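Local coordinates for WAP, Kazal, immunoglobulin, Kunitz and NTR domain-containing protein 2 (Mus musculus, PDB 6MAA), which binds and inhibits the growth factor myostatin and, as a multidomain secreted protein, probably also restrains serine proteases and metalloproteases, this piece being its follistatin domain, at residues Asp37-Gly41 with Gln42-Lys46. Sequence-based numbering, arbitrary orientation.
Sequences DIWDG and QPVCK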
# COMPACT_ATOMS: atom_id res chain seq x y z
N ASP A 37 4.48 -5.44 -6.91
CA ASP A 37 4.44 -6.89 -7.07
C ASP A 37 4.86 -7.19 -8.50
O ASP A 37 4.84 -6.31 -9.37
CB ASP A 37 3.01 -7.42 -6.81
CG ASP A 37 2.96 -8.91 -6.45
OD1 ASP A 37 4.00 -9.60 -6.45
OD2 ASP A 37 1.85 -9.39 -6.17
N ILE A 38 5.28 -8.43 -8.75
CA ILE A 38 5.67 -8.87 -10.09
C ILE A 38 4.56 -9.78 -10.62
O ILE A 38 4.31 -10.85 -10.06
CB ILE A 38 7.03 -9.58 -10.10
CG1 ILE A 38 8.15 -8.63 -9.65
CG2 ILE A 38 7.33 -10.16 -11.48
CD1 ILE A 38 8.37 -7.46 -10.58
N TRP A 39 3.91 -9.35 -11.70
CA TRP A 39 2.88 -10.14 -12.36
C TRP A 39 3.23 -10.30 -13.82
O TRP A 39 3.49 -9.31 -14.51
CB TRP A 39 1.51 -9.47 -12.21
CG TRP A 39 0.81 -9.90 -10.96
CD1 TRP A 39 1.04 -9.45 -9.69
CD2 TRP A 39 -0.24 -10.87 -10.85
NE1 TRP A 39 0.20 -10.08 -8.81
CE2 TRP A 39 -0.60 -10.95 -9.50
CE3 TRP A 39 -0.92 -11.67 -11.78
CZ2 TRP A 39 -1.60 -11.81 -9.03
CZ3 TRP A 39 -1.91 -12.52 -11.32
CH2 TRP A 39 -2.24 -12.59 -9.96
N ASP A 40 3.23 -11.54 -14.30
CA ASP A 40 3.61 -11.85 -15.68
C ASP A 40 4.94 -11.19 -16.05
O ASP A 40 5.11 -10.65 -17.15
CB ASP A 40 2.50 -11.50 -16.67
CG ASP A 40 1.25 -12.32 -16.44
OD1 ASP A 40 1.38 -13.43 -15.88
OD2 ASP A 40 0.15 -11.87 -16.81
N GLY A 41 5.88 -11.22 -15.12
CA GLY A 41 7.21 -10.71 -15.39
C GLY A 41 7.35 -9.21 -15.43
O GLY A 41 8.38 -8.73 -15.91
N GLN A 42 6.36 -8.45 -14.95
CA GLN A 42 6.43 -7.00 -14.95
C GLN A 42 6.03 -6.45 -13.59
O GLN A 42 5.14 -6.99 -12.93
CB GLN A 42 5.51 -6.39 -16.01
CG GLN A 42 5.77 -6.89 -17.43
CD GLN A 42 4.94 -6.16 -18.46
OE1 GLN A 42 5.39 -5.18 -19.06
NE2 GLN A 42 3.72 -6.62 -18.67
N PRO A 43 6.65 -5.34 -13.16
CA PRO A 43 6.23 -4.69 -11.92
C PRO A 43 4.86 -4.03 -12.09
O PRO A 43 4.57 -3.40 -13.10
CB PRO A 43 7.31 -3.63 -11.69
CG PRO A 43 7.81 -3.31 -13.05
CD PRO A 43 7.77 -4.63 -13.81
N VAL A 44 4.02 -4.20 -11.06
CA VAL A 44 2.71 -3.59 -10.98
C VAL A 44 2.52 -3.12 -9.54
O VAL A 44 3.24 -3.53 -8.63
CB VAL A 44 1.58 -4.57 -11.38
CG1 VAL A 44 1.73 -5.03 -12.83
CG2 VAL A 44 1.55 -5.76 -10.43
N CYS A 45 1.54 -2.24 -9.33
CA CYS A 45 1.20 -1.74 -8.00
C CYS A 45 -0.12 -2.34 -7.53
O CYS A 45 -1.10 -2.35 -8.28
CB CYS A 45 1.12 -0.21 -8.00
SG CYS A 45 2.69 0.56 -8.37
N LYS A 46 -0.12 -2.85 -6.30
CA LYS A 46 -1.29 -3.48 -5.70
C LYS A 46 -1.45 -3.01 -4.26
O LYS A 46 -0.47 -2.67 -3.60
CB LYS A 46 -1.16 -5.01 -5.72
CG LYS A 46 -0.92 -5.60 -7.09
CD LYS A 46 -2.13 -5.41 -7.98
CE LYS A 46 -2.07 -6.32 -9.20
NZ LYS A 46 -2.00 -7.75 -8.80
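Asp37 and Val44 exchange two backbone hydrogen bonds, N to O in each direction, and Trp39 and Gln42 exchange two more, closing a beta hairpin with a two-residue loop, Asp40-Gly41, in a type I' turn. This hairpin belongs to the follistatin domain, and the disulfide from Cys45 to Cys29 ties its second strand to the segment that leads into the first. Residues two apart on a strand share a face, and here Asp37 and Trp39 on one strand meet Val44 and Lys46 on the other. Bends at chi2 (-67°) and chi4 (59°) curl the Lys46 chain over the indole, and NZ stands 3.5 Å from the centroid of the Trp39 five-membered ring, a cation-pi contact over its face. Val44 CG2 approaches Trp39 CD1 obliquely at 3.8 Å. Asp37 OD2 lies 4.9 Å from Lys46 NZ, too far for a salt bridge, yet its charge probably still favours the ammonium there. The opposite face carries Ile38, whose CD1 lies 3.7 Å from Pro43 CA and whose side chain also touches Ala22 and Cys24. With Ile38 cut back to an alanine, CD1 is lost, a gap is likely to open beside Pro43, and Ala22 and Cys24 would probably lose their apolar neighbour. Back at the indole, Trp39 NE1 gives a weak hydrogen bond to Asp37 OD2, 3.2 Å long.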